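HIAXHD3 (Humicola insolens, PDB 3ZXK) probably hydrolyses arabinofuranosyl side chains of xylan as a family GH43 arabinofuranosidase, engineered here to show endo-xylanase activity as well. Local coordinates at residues Y269-R273 with F505-R509; I376-S382 with R460-T466; L402-A408 with F496-W502; L429-W434 with S501-F505. One frame throughout, in Å; residues are numbered along the deposited sequence.

Contact 1 (Y269-R273 with F505-R509). With AHR (alpha-L-arabinofuranose), chain C.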
# COMPACT_ATOMS: atom_id res chain seq x y z
N TYR A 269 8.20 -9.55 4.85
CA TYR A 269 8.15 -10.33 3.62
C TYR A 269 7.96 -11.80 3.99
O TYR A 269 8.51 -12.26 5.00
CB TYR A 269 9.40 -10.08 2.80
CG TYR A 269 9.44 -8.65 2.33
CD1 TYR A 269 8.56 -8.21 1.34
CD2 TYR A 269 10.29 -7.71 2.90
CE1 TYR A 269 8.54 -6.88 0.93
CE2 TYR A 269 10.28 -6.39 2.49
CZ TYR A 269 9.40 -5.98 1.49
OH TYR A 269 9.39 -4.65 1.07
N PRO A 270 7.15 -12.56 3.20
CA PRO A 270 6.61 -12.20 1.88
C PRO A 270 5.30 -11.41 1.87
O PRO A 270 4.79 -11.10 0.80
CB PRO A 270 6.42 -13.57 1.21
CG PRO A 270 6.03 -14.44 2.36
CD PRO A 270 6.97 -14.00 3.48
N GLY A 271 4.77 -11.07 3.03
CA GLY A 271 3.55 -10.29 3.09
C GLY A 271 3.68 -8.82 2.74
O GLY A 271 2.72 -8.21 2.29
N GLY A 272 4.86 -8.25 2.99
CA GLY A 272 5.07 -6.81 2.80
C GLY A 272 5.45 -6.11 4.09
O GLY A 272 5.94 -6.73 5.02
N ARG A 273 5.25 -4.80 4.11
CA ARG A 273 5.74 -3.96 5.19
C ARG A 273 4.55 -3.46 5.98
O ARG A 273 3.67 -2.79 5.43
CB ARG A 273 6.61 -2.84 4.64
CG ARG A 273 7.89 -3.47 4.09
CD ARG A 273 8.83 -2.51 3.40
NE ARG A 273 8.29 -1.90 2.20
CZ ARG A 273 8.86 -0.87 1.58
NH1 ARG A 273 10.01 -0.35 2.05
NH2 ARG A 273 8.29 -0.36 0.48
N PHE A 505 9.60 -4.51 -3.52
CA PHE A 505 9.07 -3.68 -2.42
C PHE A 505 7.66 -4.04 -1.98
O PHE A 505 7.46 -4.37 -0.81
CB PHE A 505 9.22 -2.17 -2.68
CG PHE A 505 10.65 -1.68 -2.63
CD1 PHE A 505 11.33 -1.58 -1.42
CD2 PHE A 505 11.30 -1.33 -3.80
CE1 PHE A 505 12.65 -1.12 -1.39
CE2 PHE A 505 12.62 -0.88 -3.78
CZ PHE A 505 13.30 -0.78 -2.57
N THR A 506 6.70 -3.99 -2.89
CA THR A 506 5.32 -4.33 -2.56
C THR A 506 5.21 -5.81 -2.17
O THR A 506 5.95 -6.63 -2.68
CB THR A 506 4.45 -4.07 -3.81
OG1 THR A 506 4.60 -2.69 -4.16
CG2 THR A 506 2.95 -4.37 -3.56
N GLY A 507 4.32 -6.15 -1.25
CA GLY A 507 4.10 -7.54 -0.91
C GLY A 507 3.29 -8.30 -1.94
O GLY A 507 2.83 -7.73 -2.94
N TYR A 508 3.16 -9.61 -1.72
CA TYR A 508 2.29 -10.41 -2.54
C TYR A 508 0.86 -9.93 -2.45
O TYR A 508 0.37 -9.60 -1.34
CB TYR A 508 2.33 -11.87 -2.11
CG TYR A 508 3.40 -12.65 -2.83
CD1 TYR A 508 3.17 -13.19 -4.10
CD2 TYR A 508 4.67 -12.82 -2.26
CE1 TYR A 508 4.15 -13.92 -4.76
CE2 TYR A 508 5.68 -13.54 -2.93
CZ TYR A 508 5.41 -14.08 -4.20
OH TYR A 508 6.35 -14.80 -4.88
N ARG A 509 0.17 -9.95 -3.59
CA ARG A 509 -1.26 -9.56 -3.63
C ARG A 509 -2.14 -10.65 -4.22
O ARG A 509 -1.65 -11.56 -4.92
CB ARG A 509 -1.44 -8.26 -4.44
CG ARG A 509 -0.82 -7.08 -3.73
CD ARG A 509 -1.16 -5.81 -4.46
NE ARG A 509 -0.76 -4.67 -3.65
CZ ARG A 509 -1.27 -3.45 -3.78
NH1 ARG A 509 -2.21 -3.22 -4.70
NH2 ARG A 509 -0.86 -2.47 -3.00
O5 AHR C . 14.82 -4.17 4.08
C5 AHR C . 13.96 -3.88 2.96
C4 AHR C . 13.80 -2.38 2.71
O4 AHR C . 15.07 -1.78 2.45
C3 AHR C . 13.28 -1.53 3.87
O3 AHR C . 11.87 -1.57 3.99
C2 AHR C . 13.72 -0.13 3.54
O2 AHR C . 14.04 0.62 4.72
C1 AHR C . 14.97 -0.37 2.72
O HOH W 1 6.01 -2.65 0.77
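Two loops pass backbone against backbone here, joining the GH43 catalytic domain, a five-bladed beta-propeller in this family, to the C-terminal beta-sandwich. Gly272 and Gly507 lie closest, their CA atoms 3.9 Å apart, and Gly507 CA directs a CA-H...O contact at Gly271 O (3.5 Å). A CB on Gly507 would collide with that same oxygen, so the close passage depends on the missing side chain. A weak hydrogen bond from Tyr508 N to Pro270 O (3.4 Å) follows; Pro270, preceded by a cis peptide, also sets CB 4.0 Å from Tyr508 CD2. The Tyr508 hydroxyl itself turns to Arg406. Nearer the sugar, Tyr269 OH donates to Phe505 O (2.7 Å), and Phe505 CD1 lies over one face of the Arg273 guanidinium. The interface thus reaches the glycan pocket, where His248 and Asp267 also bind the arabinofuranose. One water links Arg273 NE (2.8 Å) to Phe505 O (2.7 Å), while Arg273 NH1 donates to O3 of the arabinofuranose at 3.0 Å.

Contact 2 (I376-S382 with R460-T466)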
# COMPACT_ATOMS: atom_id res chain seq x y z
N ILE A 376 -3.05 -8.88 0.75
CA ILE A 376 -3.33 -10.09 1.53
C ILE A 376 -3.16 -9.74 3.03
O ILE A 376 -2.13 -9.17 3.42
CB ILE A 376 -2.34 -11.22 1.13
CG1 ILE A 376 -2.48 -11.60 -0.38
CG2 ILE A 376 -2.58 -12.45 2.01
CD1 ILE A 376 -1.37 -12.50 -0.90
N ALA A 377 -4.14 -10.10 3.85
CA ALA A 377 -3.99 -9.93 5.29
C ALA A 377 -3.31 -11.15 5.89
O ALA A 377 -3.57 -12.27 5.50
CB ALA A 377 -5.33 -9.66 5.98
N GLY A 378 -2.42 -10.92 6.85
CA GLY A 378 -1.61 -11.99 7.39
C GLY A 378 -2.05 -12.45 8.76
O GLY A 378 -2.86 -11.80 9.41
N PRO A 379 -1.46 -13.55 9.23
CA PRO A 379 -0.36 -14.24 8.53
C PRO A 379 -0.78 -15.19 7.39
O PRO A 379 0.08 -15.53 6.57
CB PRO A 379 0.32 -15.03 9.66
CG PRO A 379 -0.80 -15.29 10.64
CD PRO A 379 -1.66 -14.05 10.61
N LYS A 380 -2.05 -15.62 7.37
CA LYS A 380 -2.55 -16.53 6.33
C LYS A 380 -3.97 -16.17 5.95
O LYS A 380 -4.79 -15.92 6.83
CB LYS A 380 -2.53 -18.00 6.79
CG LYS A 380 -1.22 -18.46 7.41
CD LYS A 380 -1.28 -19.95 7.71
CE LYS A 380 0.01 -20.45 8.34
NZ LYS A 380 -0.06 -21.90 8.70
N ALA A 381 -4.25 -16.17 4.66
CA ALA A 381 -5.59 -15.82 4.18
C ALA A 381 -5.92 -16.52 2.88
O ALA A 381 -5.02 -16.81 2.07
CB ALA A 381 -5.75 -14.32 3.98
N SER A 382 -7.21 -16.76 2.70
CA SER A 382 -7.71 -17.35 1.49
C SER A 382 -8.43 -16.27 0.71
O SER A 382 -9.21 -15.53 1.30
CB SER A 382 -8.69 -18.47 1.85
OG SER A 382 -9.10 -19.14 0.70
N ARG A 460 -9.91 -20.05 -5.94
CA ARG A 460 -9.44 -19.85 -4.59
C ARG A 460 -7.93 -19.92 -4.45
O ARG A 460 -7.30 -20.86 -4.94
CB ARG A 460 -10.10 -20.90 -3.68
CG ARG A 460 -9.62 -20.96 -2.22
CD ARG A 460 -10.50 -21.87 -1.37
NE ARG A 460 -9.65 -22.55 -0.39
CZ ARG A 460 -9.96 -23.70 0.20
NH1 ARG A 460 -11.13 -24.27 -0.04
NH2 ARG A 460 -9.10 -24.25 1.05
N ILE A 461 -7.36 -18.94 -3.75
CA ILE A 461 -5.92 -18.87 -3.50
C ILE A 461 -5.70 -18.91 -1.99
O ILE A 461 -6.14 -18.00 -1.27
CB ILE A 461 -5.30 -17.57 -4.06
CG1 ILE A 461 -5.49 -17.42 -5.59
CG2 ILE A 461 -3.81 -17.48 -3.74
CD1 ILE A 461 -5.05 -16.07 -6.12
N ASP A 462 -5.00 -19.93 -1.49
CA ASP A 462 -4.71 -19.99 -0.03
C ASP A 462 -3.25 -19.59 0.13
O ASP A 462 -2.35 -20.38 -0.18
CB ASP A 462 -4.92 -21.41 0.55
CG ASP A 462 -6.38 -21.79 0.72
OD1 ASP A 462 -7.26 -21.08 0.18
OD2 ASP A 462 -6.65 -22.84 1.38
N ALA A 463 -3.02 -18.38 0.63
CA ALA A 463 -1.68 -17.83 0.74
C ALA A 463 -1.15 -17.81 2.16
O ALA A 463 -1.81 -17.39 3.08
CB ALA A 463 -1.66 -16.41 0.21
N ASP A 464 0.09 -18.22 2.31
CA ASP A 464 0.75 -18.10 3.60
C ASP A 464 1.78 -16.98 3.50
O ASP A 464 2.75 -17.09 2.70
CB ASP A 464 1.44 -19.43 3.95
CG ASP A 464 2.12 -19.41 5.33
OD1 ASP A 464 1.97 -18.40 6.03
OD2 ASP A 464 2.81 -20.38 5.70
N ILE A 465 1.56 -15.90 4.23
CA ILE A 465 2.51 -14.78 4.25
C ILE A 465 3.20 -14.66 5.60
O ILE A 465 3.72 -13.59 5.95
CB ILE A 465 1.92 -13.42 3.77
CG1 ILE A 465 0.65 -13.01 4.55
CG2 ILE A 465 1.64 -13.51 2.27
CD1 ILE A 465 0.27 -11.54 4.42
N THR A 466 3.22 -15.74 6.37
CA THR A 466 3.95 -15.72 7.65
C THR A 466 5.39 -15.22 7.38
O THR A 466 6.04 -15.73 6.48
CB THR A 466 4.02 -17.13 8.27
OG1 THR A 466 2.68 -17.63 8.45
CG2 THR A 466 4.72 -17.10 9.63
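Two neighbouring inner strands of a beta-sandwich sheet illustrate how antiparallel pairing passes into a turn: strand 380-388 starts beside the end of strand 457-464 in the C-terminal concanavalin A-like domain. The short segments 380-382 and 460-464 run at 177° with axes 4.8 Å apart. Ala381 and Ala463 form the hydrogen-bonded pair, Ala381 N giving to Ala463 O (3.2 Å) and Ala463 N to Ala381 O (2.9 Å). Lys380 with Asp464 and Ser382 with Asp462 make the flanking non-hydrogen-bonded pairs. The two alanines share one face of the sheet, where Ile376 brings CD1 to 4.1 Å from Ala463 CB, and Phe510 of the opposing sheet packs on both Ile376 and Ala463. Beyond the regular strands, Pro379, which follows a cis peptide bond, accepts at its O from Ile465 N (2.8 Å). Ile465 in turn lays CD1 3.5 Å from Gly378 CA and 3.8 Å from Ile376 CG2. Asp464 shapes the exit of its own strand: OD1 receives Thr466 N (3.0 Å) in an Asx turn and Thr466 OG1 (2.6 Å) as well. The polar face ends in a small network, with Arg460 and Asp462 in a salt bridge (NH2 to OD2, 2.8 Å) and Ser382 OG donating to Asp462 OD1 at 2.7 Å.

Contact 3 (L402-A408 with F496-W502). With XYP (beta-D-xylopyranose), chain B.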
# COMPACT_ATOMS: atom_id res chain seq x y z
N LEU A 402 -1.80 -14.90 -7.73
CA LEU A 402 -0.96 -14.53 -6.60
C LEU A 402 0.11 -13.65 -7.23
O LEU A 402 1.03 -14.16 -7.90
CB LEU A 402 -0.36 -15.79 -5.98
CG LEU A 402 0.52 -15.39 -4.80
CD1 LEU A 402 -0.29 -15.01 -3.57
CD2 LEU A 402 1.47 -16.49 -4.43
N PHE A 403 -0.06 -12.32 -7.09
CA PHE A 403 0.64 -11.38 -7.96
C PHE A 403 1.82 -10.71 -7.28
O PHE A 403 1.69 -10.11 -6.23
CB PHE A 403 -0.35 -10.31 -8.48
CG PHE A 403 0.23 -9.45 -9.57
CD1 PHE A 403 0.31 -9.92 -10.90
CD2 PHE A 403 0.72 -8.18 -9.29
CE1 PHE A 403 0.88 -9.12 -11.90
CE2 PHE A 403 1.30 -7.38 -10.28
CZ PHE A 403 1.37 -7.85 -11.59
N ARG A 404 2.97 -10.82 -7.92
CA ARG A 404 4.20 -10.15 -7.55
C ARG A 404 5.21 -10.47 -8.66
O ARG A 404 4.85 -11.00 -9.72
CB ARG A 404 4.70 -10.60 -6.17
CG ARG A 404 5.48 -9.54 -5.43
CD ARG A 404 6.24 -10.10 -4.23
NE ARG A 404 6.92 -9.08 -3.45
CZ ARG A 404 8.25 -8.94 -3.34
NH1 ARG A 404 9.10 -9.72 -4.01
NH2 ARG A 404 8.74 -8.01 -2.52
N ASP A 405 6.49 -10.18 -8.41
CA ASP A 405 7.54 -10.46 -9.39
C ASP A 405 7.83 -11.96 -9.61
O ASP A 405 8.43 -12.31 -10.61
CB ASP A 405 8.84 -9.74 -9.02
CG ASP A 405 9.35 -10.10 -7.63
OD1 ASP A 405 8.54 -10.37 -6.73
OD2 ASP A 405 10.59 -10.06 -7.46
N ARG A 406 7.45 -12.82 -8.66
CA ARG A 406 7.40 -14.28 -8.88
C ARG A 406 5.97 -14.69 -8.61
O ARG A 406 5.52 -14.65 -7.47
CB ARG A 406 8.33 -15.04 -7.93
CG ARG A 406 8.53 -16.51 -8.32
CD ARG A 406 8.84 -17.38 -7.14
NE ARG A 406 10.23 -17.17 -6.72
CZ ARG A 406 10.78 -17.71 -5.65
NH1 ARG A 406 10.07 -18.55 -4.89
NH2 ARG A 406 12.04 -17.43 -5.36
N ALA A 407 5.25 -15.07 -9.66
CA ALA A 407 3.79 -15.20 -9.58
C ALA A 407 3.27 -16.57 -10.03
O ALA A 407 3.95 -17.32 -10.71
CB ALA A 407 3.15 -14.09 -10.39
N ALA A 408 2.01 -16.87 -9.71
CA ALA A 408 1.34 -18.09 -10.16
C ALA A 408 -0.13 -17.77 -10.15
O ALA A 408 -0.57 -16.85 -9.44
CB ALA A 408 1.62 -19.27 -9.21
N PHE A 496 3.00 -23.51 -4.49
CA PHE A 496 3.87 -22.53 -5.14
C PHE A 496 4.72 -21.82 -4.09
O PHE A 496 4.18 -21.23 -3.15
CB PHE A 496 3.02 -21.53 -5.93
CG PHE A 496 3.77 -20.31 -6.39
CD1 PHE A 496 4.63 -20.37 -7.50
CD2 PHE A 496 3.62 -19.10 -5.73
CE1 PHE A 496 5.30 -19.23 -7.93
CE2 PHE A 496 4.31 -17.97 -6.14
CZ PHE A 496 5.15 -18.04 -7.24
N ALA A 497 6.04 -21.90 -4.27
CA ALA A 497 6.99 -21.28 -3.37
C ALA A 497 7.12 -19.78 -3.67
O ALA A 497 7.36 -19.37 -4.82
CB ALA A 497 8.35 -21.95 -3.48
N MET A 498 7.01 -18.98 -2.63
CA MET A 498 6.95 -17.51 -2.76
C MET A 498 8.28 -16.87 -2.46
O MET A 498 9.01 -17.31 -1.55
CB MET A 498 5.89 -16.96 -1.82
CG MET A 498 4.53 -17.59 -2.05
SD MET A 498 3.52 -17.59 -0.57
CE MET A 498 3.30 -15.82 -0.42
N THR A 499 8.63 -15.81 -3.20
CA THR A 499 9.90 -15.12 -2.93
C THR A 499 9.91 -14.31 -1.61
O THR A 499 8.89 -13.72 -1.25
CB THR A 499 10.35 -14.23 -4.10
OG1 THR A 499 11.67 -13.74 -3.82
CG2 THR A 499 9.37 -13.09 -4.32
N ASN A 500 11.06 -14.29 -0.92
CA ASN A 500 11.27 -13.40 0.24
C ASN A 500 12.06 -12.13 -0.10
O ASN A 500 12.35 -11.34 0.80
CB ASN A 500 12.00 -14.12 1.38
CG ASN A 500 11.16 -15.21 2.00
OD1 ASN A 500 9.96 -15.02 2.25
ND2 ASN A 500 11.78 -16.38 2.21
N SER A 501 12.38 -11.93 -1.38
CA SER A 501 13.13 -10.77 -1.80
C SER A 501 12.35 -9.49 -1.53
O SER A 501 11.12 -9.44 -1.68
CB SER A 501 13.41 -10.85 -3.29
OG SER A 501 14.10 -9.69 -3.74
N TRP A 502 13.09 -8.45 -1.17
CA TRP A 502 12.52 -7.12 -0.94
C TRP A 502 12.56 -6.25 -2.15
O TRP A 502 11.95 -5.21 -2.13
CB TRP A 502 13.22 -6.45 0.23
CG TRP A 502 14.70 -6.24 0.05
CD1 TRP A 502 15.74 -7.02 0.53
CD2 TRP A 502 15.36 -5.12 -0.65
NE1 TRP A 502 16.97 -6.50 0.16
CE2 TRP A 502 16.80 -5.35 -0.55
CE3 TRP A 502 14.90 -3.99 -1.34
CZ2 TRP A 502 17.73 -4.47 -1.10
CZ3 TRP A 502 15.84 -3.13 -1.90
CH2 TRP A 502 17.22 -3.36 -1.78
O1 XYP B . 20.65 -5.12 3.64
C1 XYP B . 19.93 -3.90 3.45
C2 XYP B . 20.75 -2.86 2.69
C3 XYP B . 19.94 -1.57 2.56
C4 XYP B . 18.62 -1.87 1.85
C5 XYP B . 17.88 -3.04 2.53
O2 XYP B . 21.99 -2.58 3.34
O3 XYP B . 20.66 -0.56 1.84
O4 XYP B . 17.82 -0.68 1.82
O5 XYP B . 18.73 -4.18 2.72
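Phe496 lays its ring over Ala408, whose CB stands 3.7 Å from the ring centroid and 15° off the normal, a CH-pi contact. Leu402 CD2 meets the same ring at CD2 (3.6 Å) and reaches Met498 CG at 4.0 Å. Leu402 and Ala408 face each other across the 402-408 hairpin, so this apolar patch joins one sheet of the C-terminal beta-sandwich to strand 490-497 of the other. Toward the hairpin's turn the contact becomes polar. Arg406 NH1 donates to Ala497 O (2.8 Å) and also salt-bridges Glu474, while one face of its guanidinium lies against Thr499 N. Arg404, paired with Asp405 (NH1 to OD1, 2.9 Å), gives two weak hydrogen bonds to Ser501 O, from NH2 at 2.9 Å and NH1 at 3.1 Å; its NE binds Thr506 O. Next along the chain, Trp502 places a ring face against a xylose. The two arginines thus reach carbonyl oxygens, Arg406 firmly and Arg404 weakly, adding charged hydrogen bonds to the backbone pairing of Phe496 and Met498 before Trp502.

Contact 4 (L429-W434 with S501-F505). With XYP (beta-D-xylopyranose), chain B.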
# COMPACT_ATOMS: atom_id res chain seq x y z
N LEU A 429 9.49 -11.79 -13.24
CA LEU A 429 10.22 -10.60 -13.70
C LEU A 429 11.66 -10.73 -13.25
O LEU A 429 11.92 -11.26 -12.18
CB LEU A 429 9.66 -9.34 -13.04
CG LEU A 429 8.26 -8.90 -13.43
CD1 LEU A 429 7.81 -7.69 -12.62
CD2 LEU A 429 8.19 -8.65 -14.94
N ASN A 430 12.58 -10.17 -14.03
CA ASN A 430 13.98 -10.08 -13.66
C ASN A 430 14.15 -8.87 -12.72
O ASN A 430 13.78 -7.77 -13.10
CB ASN A 430 14.78 -9.86 -14.93
CG ASN A 430 16.29 -9.89 -14.72
OD1 ASN A 430 16.81 -9.81 -13.61
ND2 ASN A 430 17.00 -9.98 -15.83
N GLU A 431 14.69 -9.08 -11.52
CA GLU A 431 14.86 -7.97 -10.56
C GLU A 431 15.82 -6.90 -11.05
O GLU A 431 15.80 -5.77 -10.55
CB GLU A 431 15.37 -8.49 -9.22
CG GLU A 431 14.49 -9.55 -8.55
CD GLU A 431 15.05 -9.92 -7.19
OE1 GLU A 431 16.30 -9.99 -7.05
OE2 GLU A 431 14.26 -10.12 -6.26
N ASP A 432 16.67 -7.26 -12.00
CA ASP A 432 17.54 -6.29 -12.66
C ASP A 432 16.83 -5.71 -13.87
O ASP A 432 17.01 -6.19 -15.00
CB ASP A 432 18.87 -6.92 -13.08
CG ASP A 432 19.95 -5.88 -13.33
OD1 ASP A 432 19.62 -4.68 -13.48
OD2 ASP A 432 21.14 -6.25 -13.35
N GLY A 433 16.02 -4.70 -13.62
CA GLY A 433 15.38 -3.92 -14.68
C GLY A 433 13.90 -4.18 -14.84
O GLY A 433 13.23 -3.43 -15.55
N TRP A 434 13.39 -5.26 -14.25
CA TRP A 434 11.95 -5.62 -14.30
C TRP A 434 11.38 -5.94 -15.65
O TRP A 434 10.14 -5.77 -15.87
CB TRP A 434 11.10 -4.55 -13.61
CG TRP A 434 11.65 -4.26 -12.25
CD1 TRP A 434 12.28 -3.10 -11.82
CD2 TRP A 434 11.70 -5.17 -11.10
NE1 TRP A 434 12.66 -3.22 -10.51
CE2 TRP A 434 12.36 -4.44 -10.03
CE3 TRP A 434 11.28 -6.48 -10.88
CZ2 TRP A 434 12.55 -5.00 -8.76
CZ3 TRP A 434 11.49 -7.05 -9.61
CH2 TRP A 434 12.11 -6.32 -8.58
N SER A 501 12.38 -11.93 -1.38
CA SER A 501 13.13 -10.77 -1.80
C SER A 501 12.35 -9.49 -1.53
O SER A 501 11.12 -9.44 -1.68
CB SER A 501 13.41 -10.85 -3.29
OG SER A 501 14.10 -9.69 -3.74
N TRP A 502 13.09 -8.45 -1.17
CA TRP A 502 12.52 -7.12 -0.94
C TRP A 502 12.56 -6.25 -2.15
O TRP A 502 11.95 -5.21 -2.13
CB TRP A 502 13.22 -6.45 0.23
CG TRP A 502 14.70 -6.24 0.05
CD1 TRP A 502 15.74 -7.02 0.53
CD2 TRP A 502 15.36 -5.12 -0.65
NE1 TRP A 502 16.97 -6.50 0.16
CE2 TRP A 502 16.80 -5.35 -0.55
CE3 TRP A 502 14.90 -3.99 -1.34
CZ2 TRP A 502 17.73 -4.47 -1.10
CZ3 TRP A 502 15.84 -3.13 -1.90
CH2 TRP A 502 17.22 -3.36 -1.78
N ARG A 503 13.25 -6.64 -3.22
CA ARG A 503 13.50 -5.70 -4.32
C ARG A 503 12.29 -5.13 -5.06
O ARG A 503 12.32 -3.97 -5.49
CB ARG A 503 14.54 -6.28 -5.30
CG ARG A 503 15.89 -6.52 -4.62
CD ARG A 503 17.04 -6.70 -5.60
NE ARG A 503 18.30 -6.91 -4.88
CZ ARG A 503 19.13 -5.94 -4.48
NH1 ARG A 503 18.85 -4.67 -4.73
NH2 ARG A 503 20.25 -6.25 -3.84
N TYR A 504 11.21 -5.91 -5.16
CA TYR A 504 9.95 -5.40 -5.74
C TYR A 504 9.20 -4.46 -4.78
O TYR A 504 8.27 -3.78 -5.18
CB TYR A 504 9.09 -6.60 -6.14
CG TYR A 504 7.83 -6.28 -6.91
CD1 TYR A 504 7.90 -6.00 -8.28
CD2 TYR A 504 6.58 -6.28 -6.29
CE1 TYR A 504 6.76 -5.72 -9.02
CE2 TYR A 504 5.42 -6.02 -7.01
CZ TYR A 504 5.50 -5.73 -8.37
OH TYR A 504 4.34 -5.45 -9.06
N PHE A 505 9.60 -4.51 -3.52
CA PHE A 505 9.07 -3.68 -2.42
C PHE A 505 7.66 -4.04 -1.98
O PHE A 505 7.46 -4.37 -0.81
CB PHE A 505 9.22 -2.17 -2.68
CG PHE A 505 10.65 -1.68 -2.63
CD1 PHE A 505 11.33 -1.58 -1.42
CD2 PHE A 505 11.30 -1.33 -3.80
CE1 PHE A 505 12.65 -1.12 -1.39
CE2 PHE A 505 12.62 -0.88 -3.78
CZ PHE A 505 13.30 -0.78 -2.57
O1 XYP B . 20.65 -5.12 3.64
C1 XYP B . 19.93 -3.90 3.45
C2 XYP B . 20.75 -2.86 2.69
C3 XYP B . 19.94 -1.57 2.56
C4 XYP B . 18.62 -1.87 1.85
C5 XYP B . 17.88 -3.04 2.53
O2 XYP B . 21.99 -2.58 3.34
O3 XYP B . 20.66 -0.56 1.84
O4 XYP B . 17.82 -0.68 1.82
O5 XYP B . 18.73 -4.18 2.72
O HOH W 2 11.57 -8.83 -5.33
O HOH W 3 16.57 -10.25 -4.38
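Leu429 closes strand 418-429 of the C-terminal beta-sandwich and opens a connection that meets a type I beta turn, Trp502 to Phe505, on the other segment. Its CD1 lies 4.2 Å from Tyr504 CE1. Asn430 then folds the connection on itself, OD1 accepting from Asp432 N (3.0 Å) in an Asx turn and its O from Trp434 N (2.8 Å). Glu431 carries the polar part of the contact: OE2 accepts from Ser501 OG (2.6 Å), and the same hydroxyl oxygen accepts from Arg503 N (3.2 Å), an ST turn. Arg503 NE lies 4.3 Å from Glu431 OE1, too far for a salt bridge. Gly433, with positive phi, leads to Trp434, whose indole presents a face to the edge of Tyr504 in a T-shaped stack, its six-membered ring centroid 5.7 Å from the Tyr504 centroid and planes at 72°; the Tyr504 hydroxyl is hydrogen-bonded to that of Tyr38. The Trp502 CA-to-CB bond is directed away, a face of its ring lying against the xylose. Two waters bridge the segments: one donates to Glu431 OE1 (2.7 Å) and Ser501 OG (2.6 Å), the other donates to Glu431 OE2 (3.1 Å) and accepts from Tyr504 N (2.9 Å).

How the contacts relate
Three of the four contacts show how one irregular connection can tie a sandwich to a catalytic domain. Residues 496-509, running from the end of strand 490-497 to the start of strand 509-516, supply a side to contacts 3, 4 and 1 in turn, with centres 9 to 12 Å apart; contacts 3 and 4 share Ser501 and Trp502, contacts 4 and 1 Phe505. Contact 1 alone joins the two family regions, its loop enclosing contacts 2 and 3. Centre to centre, contact 2 lies about 11 Å from contact 1, against which Ile376 and Ile465 pack, and about 21 Å from contact 4. This connection thus carries Trp502 of the glycan pocket; contact 1 adds Arg273.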